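Long-range contacts in proline iminopeptidase (Streptomyces halstedii, PDB 3WMR), which is an amidohydrolase of the alpha/beta hydrolase fold that acts on polyketide substrates and probably releases N-terminal proline from peptides: residues H89-V100 / D223-N231; R139-N150 / D253-G263. All blocks are in the same frame, centred on the assembly; numbering follows the deposited sequence.

Contact 1. Residues H89-V100 / D223-N231; sequences HLPEKGEDFWTV and DPTVYTTMN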
# COMPACT_ATOMS: atom_id res chain seq x y z
N HIS A 89 -10.11 15.17 -6.58
CA HIS A 89 -9.19 15.87 -5.69
C HIS A 89 -9.98 16.82 -4.81
O HIS A 89 -10.89 17.48 -5.29
CB HIS A 89 -8.15 16.64 -6.49
CG HIS A 89 -7.24 15.76 -7.27
ND1 HIS A 89 -5.88 15.69 -7.03
CD2 HIS A 89 -7.49 14.87 -8.26
CE1 HIS A 89 -5.34 14.80 -7.84
NE2 HIS A 89 -6.29 14.29 -8.60
N LEU A 90 -9.64 16.86 -3.53
CA LEU A 90 -10.30 17.74 -2.58
C LEU A 90 -9.24 18.49 -1.77
O LEU A 90 -9.12 18.27 -0.56
CB LEU A 90 -11.23 16.95 -1.65
CG LEU A 90 -12.32 16.09 -2.30
CD1 LEU A 90 -11.76 14.85 -2.97
CD2 LEU A 90 -13.35 15.67 -1.25
N PRO A 91 -8.48 19.39 -2.42
CA PRO A 91 -7.40 20.11 -1.74
C PRO A 91 -7.84 20.85 -0.48
O PRO A 91 -7.04 20.98 0.44
CB PRO A 91 -6.93 21.12 -2.79
CG PRO A 91 -7.36 20.57 -4.10
CD PRO A 91 -8.63 19.81 -3.83
N GLU A 92 -9.08 21.31 -0.43
CA GLU A 92 -9.56 22.11 0.70
C GLU A 92 -10.34 21.29 1.75
O GLU A 92 -11.01 21.85 2.61
CB GLU A 92 -10.38 23.32 0.20
CG GLU A 92 -9.52 24.54 -0.12
CD GLU A 92 -10.31 25.80 -0.45
OE1 GLU A 92 -11.54 25.85 -0.23
OE2 GLU A 92 -9.68 26.77 -0.94
N LYS A 93 -10.23 19.96 1.69
CA LYS A 93 -10.69 19.12 2.79
C LYS A 93 -9.52 18.86 3.74
O LYS A 93 -8.39 18.62 3.29
CB LYS A 93 -11.27 17.79 2.28
CG LYS A 93 -12.62 17.93 1.59
CD LYS A 93 -13.73 18.26 2.58
CE LYS A 93 -15.11 18.12 1.95
NZ LYS A 93 -15.41 19.25 1.03
N GLY A 94 -9.80 18.91 5.04
CA GLY A 94 -8.78 18.82 6.07
C GLY A 94 -8.79 17.53 6.87
O GLY A 94 -9.42 16.54 6.49
N GLU A 95 -8.10 17.57 8.01
CA GLU A 95 -7.80 16.39 8.81
C GLU A 95 -9.00 15.52 9.17
O GLU A 95 -8.91 14.29 9.11
CB GLU A 95 -7.11 16.80 10.12
CG GLU A 95 -5.74 17.43 9.94
CD GLU A 95 -4.99 17.52 11.26
OE1 GLU A 95 -5.64 17.66 12.31
OE2 GLU A 95 -3.74 17.45 11.24
N ASP A 96 -10.12 16.14 9.54
CA ASP A 96 -11.27 15.36 10.01
C ASP A 96 -12.10 14.74 8.87
O ASP A 96 -13.00 13.93 9.13
CB ASP A 96 -12.16 16.16 10.99
CG ASP A 96 -12.67 17.47 10.42
OD1 ASP A 96 -12.69 17.64 9.18
OD2 ASP A 96 -13.09 18.33 11.22
N PHE A 97 -11.80 15.12 7.62
CA PHE A 97 -12.42 14.51 6.44
C PHE A 97 -11.68 13.25 5.97
O PHE A 97 -12.30 12.34 5.43
CB PHE A 97 -12.47 15.50 5.28
CG PHE A 97 -13.08 14.94 4.02
CD1 PHE A 97 -12.27 14.46 2.99
CD2 PHE A 97 -14.46 14.89 3.86
CE1 PHE A 97 -12.83 13.94 1.84
CE2 PHE A 97 -15.03 14.38 2.71
CZ PHE A 97 -14.21 13.90 1.69
N TRP A 98 -10.36 13.22 6.15
CA TRP A 98 -9.54 12.13 5.65
C TRP A 98 -9.41 11.05 6.71
O TRP A 98 -8.49 11.06 7.54
CB TRP A 98 -8.17 12.65 5.21
CG TRP A 98 -8.27 13.64 4.08
CD1 TRP A 98 -7.98 14.97 4.13
CD2 TRP A 98 -8.73 13.38 2.75
NE1 TRP A 98 -8.21 15.56 2.91
CE2 TRP A 98 -8.67 14.60 2.04
CE3 TRP A 98 -9.17 12.24 2.08
CZ2 TRP A 98 -9.03 14.71 0.70
CZ3 TRP A 98 -9.54 12.35 0.74
CH2 TRP A 98 -9.47 13.57 0.07
N THR A 99 -10.34 10.10 6.68
CA THR A 99 -10.43 9.07 7.69
C THR A 99 -10.30 7.70 7.06
O THR A 99 -10.48 7.53 5.85
CB THR A 99 -11.80 9.12 8.36
OG1 THR A 99 -12.81 8.95 7.36
CG2 THR A 99 -11.99 10.47 9.06
N VAL A 100 -9.98 6.72 7.89
CA VAL A 100 -10.00 5.33 7.48
C VAL A 100 -11.41 4.93 7.02
O VAL A 100 -11.55 4.20 6.04
CB VAL A 100 -9.52 4.41 8.63
CG1 VAL A 100 -9.53 2.95 8.19
CG2 VAL A 100 -8.14 4.83 9.11
N ASP A 223 -0.41 16.63 -5.82
CA ASP A 223 -1.43 16.88 -4.79
C ASP A 223 -1.12 16.11 -3.52
O ASP A 223 -1.52 14.96 -3.36
CB ASP A 223 -2.84 16.57 -5.29
CG ASP A 223 -3.92 17.13 -4.37
OD1 ASP A 223 -3.60 17.53 -3.22
OD2 ASP A 223 -5.10 17.17 -4.79
N PRO A 224 -0.38 16.75 -2.60
CA PRO A 224 0.08 16.04 -1.42
C PRO A 224 -0.94 16.07 -0.27
O PRO A 224 -0.60 15.65 0.83
CB PRO A 224 1.35 16.81 -1.05
CG PRO A 224 1.05 18.22 -1.46
CD PRO A 224 0.06 18.15 -2.60
N THR A 225 -2.15 16.53 -0.54
CA THR A 225 -3.17 16.73 0.50
C THR A 225 -3.29 15.50 1.40
O THR A 225 -3.07 15.59 2.60
CB THR A 225 -4.55 17.04 -0.12
OG1 THR A 225 -4.46 18.22 -0.93
CG2 THR A 225 -5.61 17.26 0.95
N VAL A 226 -3.58 14.35 0.78
CA VAL A 226 -3.92 13.13 1.53
C VAL A 226 -2.71 12.55 2.26
O VAL A 226 -2.76 12.32 3.47
CB VAL A 226 -4.53 12.06 0.59
CG1 VAL A 226 -4.90 10.79 1.36
CG2 VAL A 226 -5.77 12.60 -0.12
N TYR A 227 -1.62 12.35 1.53
CA TYR A 227 -0.38 11.79 2.08
C TYR A 227 0.18 12.62 3.24
O TYR A 227 0.56 12.06 4.27
CB TYR A 227 0.67 11.65 0.96
CG TYR A 227 1.92 10.87 1.31
CD1 TYR A 227 1.95 9.48 1.22
CD2 TYR A 227 3.10 11.51 1.66
CE1 TYR A 227 3.10 8.76 1.50
CE2 TYR A 227 4.25 10.79 1.96
CZ TYR A 227 4.24 9.42 1.88
OH TYR A 227 5.37 8.71 2.17
N THR A 228 0.23 13.95 3.07
CA THR A 228 0.78 14.82 4.11
C THR A 228 -0.18 14.92 5.30
O THR A 228 0.26 14.96 6.44
CB THR A 228 1.21 16.22 3.58
OG1 THR A 228 0.07 16.94 3.07
CG2 THR A 228 2.29 16.09 2.46
N THR A 229 -1.49 14.89 5.04
CA THR A 229 -2.47 14.89 6.13
C THR A 229 -2.40 13.62 6.96
O THR A 229 -2.23 13.69 8.18
CB THR A 229 -3.91 15.06 5.61
OG1 THR A 229 -4.01 16.30 4.91
CG2 THR A 229 -4.91 15.06 6.77
N MET A 230 -2.47 12.46 6.31
CA MET A 230 -2.62 11.20 7.04
C MET A 230 -1.30 10.56 7.44
O MET A 230 -1.19 9.98 8.52
CB MET A 230 -3.48 10.23 6.23
CG MET A 230 -4.85 10.79 5.87
SD MET A 230 -6.01 9.56 5.23
CE MET A 230 -6.45 8.70 6.74
N ASN A 231 -0.29 10.68 6.57
CA ASN A 231 1.01 10.05 6.82
C ASN A 231 2.11 11.00 7.31
O ASN A 231 2.63 10.83 8.41
CB ASN A 231 1.49 9.30 5.57
CG ASN A 231 2.89 8.73 5.74
OD1 ASN A 231 3.90 9.37 5.35
ND2 ASN A 231 2.97 7.58 6.33
O HOH W 1 -7.16 16.19 -2.85
O HOH W 2 -1.79 15.83 9.79

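Contact 2. Residues R139-N150 / D253-G263; sequences RPAGLRGLVVAN and DIQVPTMVLIG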
# COMPACT_ATOMS: atom_id res chain seq x y z
N ARG A 139 -15.38 -9.39 7.87
CA ARG A 139 -15.83 -10.68 7.38
C ARG A 139 -16.85 -10.56 6.26
O ARG A 139 -17.94 -11.14 6.34
CB ARG A 139 -16.38 -11.54 8.55
CG ARG A 139 -15.32 -11.87 9.60
CD ARG A 139 -15.91 -12.62 10.80
NE ARG A 139 -14.86 -13.12 11.69
CZ ARG A 139 -15.07 -13.87 12.77
NH1 ARG A 139 -16.30 -14.24 13.11
NH2 ARG A 139 -14.05 -14.27 13.53
N PRO A 140 -16.51 -9.82 5.19
CA PRO A 140 -17.42 -9.71 4.06
C PRO A 140 -17.50 -11.04 3.30
O PRO A 140 -16.49 -11.76 3.23
CB PRO A 140 -16.76 -8.63 3.19
CG PRO A 140 -15.30 -8.80 3.45
CD PRO A 140 -15.17 -9.27 4.88
N ALA A 141 -18.66 -11.35 2.74
CA ALA A 141 -18.95 -12.68 2.19
C ALA A 141 -18.13 -13.03 0.95
O ALA A 141 -17.75 -14.19 0.75
CB ALA A 141 -20.44 -12.81 1.89
N GLY A 142 -17.89 -12.05 0.09
CA GLY A 142 -17.22 -12.34 -1.19
C GLY A 142 -15.71 -12.44 -1.14
O GLY A 142 -15.09 -12.85 -2.12
N LEU A 143 -15.11 -12.05 -0.03
CA LEU A 143 -13.65 -12.07 0.11
C LEU A 143 -13.09 -13.50 0.23
O LEU A 143 -13.43 -14.23 1.17
CB LEU A 143 -13.20 -11.23 1.29
CG LEU A 143 -11.68 -11.19 1.52
CD1 LEU A 143 -10.99 -10.42 0.38
CD2 LEU A 143 -11.35 -10.59 2.87
N ARG A 144 -12.20 -13.85 -0.70
CA ARG A 144 -11.53 -15.17 -0.73
C ARG A 144 -10.19 -15.26 0.00
O ARG A 144 -9.80 -16.33 0.48
CB ARG A 144 -11.27 -15.59 -2.17
CG ARG A 144 -12.51 -16.05 -2.91
CD ARG A 144 -12.23 -16.27 -4.38
NE ARG A 144 -11.94 -17.65 -4.70
CZ ARG A 144 -12.77 -18.50 -5.30
NH1 ARG A 144 -13.99 -18.14 -5.68
NH2 ARG A 144 -12.37 -19.73 -5.51
N GLY A 145 -9.46 -14.15 0.03
CA GLY A 145 -8.10 -14.12 0.55
C GLY A 145 -7.61 -12.70 0.68
O GLY A 145 -8.13 -11.80 0.02
N LEU A 146 -6.62 -12.49 1.53
CA LEU A 146 -6.02 -11.18 1.74
C LEU A 146 -4.52 -11.29 1.66
O LEU A 146 -3.91 -12.14 2.34
CB LEU A 146 -6.37 -10.64 3.13
CG LEU A 146 -5.63 -9.39 3.63
CD1 LEU A 146 -5.96 -8.17 2.78
CD2 LEU A 146 -5.99 -9.14 5.10
N VAL A 147 -3.91 -10.41 0.89
CA VAL A 147 -2.47 -10.23 0.95
C VAL A 147 -2.15 -8.86 1.55
O VAL A 147 -2.70 -7.84 1.13
CB VAL A 147 -1.81 -10.36 -0.42
CG1 VAL A 147 -0.29 -10.30 -0.28
CG2 VAL A 147 -2.25 -11.66 -1.08
N VAL A 148 -1.28 -8.86 2.54
CA VAL A 148 -0.76 -7.64 3.14
C VAL A 148 0.73 -7.61 2.83
O VAL A 148 1.53 -8.35 3.44
CB VAL A 148 -1.06 -7.53 4.66
CG1 VAL A 148 -2.56 -7.48 4.88
CG2 VAL A 148 -0.42 -8.66 5.45
N ALA A 149 1.08 -6.77 1.86
CA ALA A 149 2.40 -6.68 1.29
C ALA A 149 3.07 -5.38 1.73
O ALA A 149 2.54 -4.31 1.47
CB ALA A 149 2.29 -6.70 -0.23
N ASN A 150 4.23 -5.49 2.37
CA ASN A 150 5.02 -4.32 2.77
C ASN A 150 4.21 -3.42 3.66
O ASN A 150 4.28 -2.19 3.59
CB ASN A 150 5.52 -3.56 1.54
CG ASN A 150 5.98 -4.50 0.44
OD1 ASN A 150 6.98 -5.20 0.58
ND2 ASN A 150 5.23 -4.56 -0.63
N ASP A 253 -10.02 -11.30 13.87
CA ASP A 253 -11.32 -11.53 13.22
C ASP A 253 -11.22 -11.89 11.73
O ASP A 253 -12.23 -12.23 11.09
CB ASP A 253 -12.21 -10.29 13.37
CG ASP A 253 -12.67 -10.06 14.82
OD1 ASP A 253 -12.65 -11.00 15.65
OD2 ASP A 253 -13.05 -8.92 15.13
N ILE A 254 -10.01 -11.81 11.17
CA ILE A 254 -9.79 -12.15 9.76
C ILE A 254 -9.87 -13.66 9.58
O ILE A 254 -9.05 -14.40 10.15
CB ILE A 254 -8.45 -11.59 9.25
CG1 ILE A 254 -8.47 -10.06 9.26
CG2 ILE A 254 -8.15 -12.09 7.85
CD1 ILE A 254 -7.12 -9.40 9.10
N GLN A 255 -10.85 -14.11 8.80
CA GLN A 255 -11.12 -15.55 8.63
C GLN A 255 -10.47 -16.15 7.38
O GLN A 255 -10.30 -17.37 7.28
CB GLN A 255 -12.62 -15.79 8.54
CG GLN A 255 -13.34 -15.56 9.85
CD GLN A 255 -14.85 -15.72 9.73
OE1 GLN A 255 -15.45 -15.21 8.79
NE2 GLN A 255 -15.46 -16.40 10.69
N VAL A 256 -10.13 -15.29 6.42
CA VAL A 256 -9.67 -15.80 5.14
C VAL A 256 -8.18 -16.11 5.23
O VAL A 256 -7.48 -15.60 6.11
CB VAL A 256 -9.98 -14.81 4.00
CG1 VAL A 256 -11.49 -14.73 3.80
CG2 VAL A 256 -9.40 -13.42 4.28
N PRO A 257 -7.69 -16.97 4.33
CA PRO A 257 -6.27 -17.18 4.31
C PRO A 257 -5.55 -15.90 3.88
O PRO A 257 -5.89 -15.28 2.86
CB PRO A 257 -6.07 -18.32 3.29
CG PRO A 257 -7.42 -18.65 2.75
CD PRO A 257 -8.38 -17.61 3.20
N THR A 258 -4.57 -15.53 4.69
CA THR A 258 -3.87 -14.27 4.57
C THR A 258 -2.40 -14.55 4.31
O THR A 258 -1.83 -15.51 4.85
CB THR A 258 -4.06 -13.44 5.86
OG1 THR A 258 -5.45 -13.17 6.05
CG2 THR A 258 -3.28 -12.12 5.78
N MET A 259 -1.78 -13.73 3.45
CA MET A 259 -0.33 -13.85 3.20
C MET A 259 0.37 -12.54 3.56
O MET A 259 -0.05 -11.47 3.10
CB MET A 259 -0.01 -14.22 1.75
CG MET A 259 1.49 -14.34 1.50
SD MET A 259 2.02 -15.05 -0.09
CE MET A 259 1.07 -14.03 -1.20
N VAL A 260 1.42 -12.63 4.39
CA VAL A 260 2.29 -11.50 4.68
C VAL A 260 3.50 -11.62 3.76
O VAL A 260 4.17 -12.65 3.76
CB VAL A 260 2.77 -11.50 6.13
CG1 VAL A 260 3.76 -10.36 6.37
CG2 VAL A 260 1.58 -11.40 7.08
N LEU A 261 3.74 -10.57 2.98
CA LEU A 261 4.83 -10.55 2.01
C LEU A 261 5.59 -9.26 2.22
O LEU A 261 5.02 -8.18 2.06
CB LEU A 261 4.29 -10.62 0.58
CG LEU A 261 5.33 -10.81 -0.55
CD1 LEU A 261 4.69 -11.60 -1.68
CD2 LEU A 261 5.88 -9.49 -1.08
N ILE A 262 6.87 -9.38 2.57
CA ILE A 262 7.74 -8.23 2.75
C ILE A 262 9.05 -8.50 2.04
O ILE A 262 9.34 -9.65 1.63
CB ILE A 262 8.00 -7.91 4.24
CG1 ILE A 262 8.66 -9.11 4.94
CG2 ILE A 262 6.70 -7.56 4.97
CD1 ILE A 262 9.17 -8.80 6.32
N GLY A 263 9.83 -7.45 1.85
CA GLY A 263 11.22 -7.60 1.40
C GLY A 263 12.14 -7.76 2.59
O GLY A 263 11.84 -7.26 3.67

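Contact 1. Residues H89-V100 / D223-N231
Trp98 lays its indole against helix 225-230, and this is the tightly packed part of the contact. CG2 of Val226 sits over the six-membered ring of Trp98, 3.8 Å from its centroid and only 8° off the ring normal, a CH-pi contact. CD1 of Phe97 covers the opposite face. The indole NE1 donates to Lys93 O at 3.1 Å, from above the carbonyl plane, which, with the packing on both faces, helps fix the rotation of the ring. Met230 bends at its last torsion (chi3 75°), which turns CE back to within 3.2 Å of Trp98 O. A serine in place of Trp98 would probably leave Lys93 O without its indole donor and open a gap between Val226 and Phe97.

The outer side is looser. Thr229 CG2 only brushes Glu95 CA at 3.8 Å, and a water bridges Glu95 OE2 and Thr229 O. At the other end His89 ND1 donates to Asp223 OD2 at 2.8 Å. The oxygen lies in the ring plane and uses its anti lone pair. A second water joins OD2 to Leu90 N. Asp223 OD1 takes Thr225 N, in an Asx turn, and Thr225 OG1. His89 NE2 is bonded to Gly85 O. With a carboxylate on one nitrogen and a carbonyl on the other, His89 is likely to be doubly protonated, so its bond to Asp223 probably carries charge.

Contact 2. Residues R139-N150 / D253-G263
Arg139 reaches across to Asp253 and Gln255 beside the parallel strand pair 143-149 and 258-263. Its CB lies 3.8 Å from Gln255 OE1. CG touches both that oxygen and Asp253 O. The chain then runs extended (chi2 176°) from CG to NE, with CD 3.3 Å from Gln255 OE1. NE donates to Asp253 O at 2.8 Å. This bond is nearly straight, at 174°, and uses an in-plane lone pair. CZ stacks on the Gln255 amide, with NE2 3.3 Å away and the two planes 3° apart. NH1 lies over the same NE2, but both are donors and no bond forms. At the tip, Arg139 NH2 is 4.1 Å from Asp253 OD1. Opposite charges are near there, but no N-H points at the oxygen.

The strands themselves are laced by backbone bonds from Leu146 N to Pro257 O through to Asn150 N and Leu261 O. Val148 CG2 meets Val260 CG2 at 3.8 Å on one face of the sheet. On the other face, Met259 CE lies against both methyls of Val147. Gly263 N bonds to OD2 of Asp266, the predicted catalytic acid. The ladder thus probably helps place the loop carrying that acid, while a directional bond and a flat stack fix Arg139 at the far end.

In the fold
From the N terminus, the chain leaves strand 76-80 and enters loop 89-100, the first half of contact 1. Helix 100-113, strand 120-125 and helix 127-137 follow, then 139-150, the first half of contact 2. Next come helices 155-166 to 211-222, in the insertion that probably forms the cap. Contact 1 closes its loop at 223-231, and contact 2 closes later at 253-263. The two loops therefore cross and do not nest. Contact 1 ties helix 225-230, in the same insertion, to the loop before helix 100-113. Contact 2 joins neighbouring strands of the central sheet. Their centres are about 26 Å apart, and they do not touch.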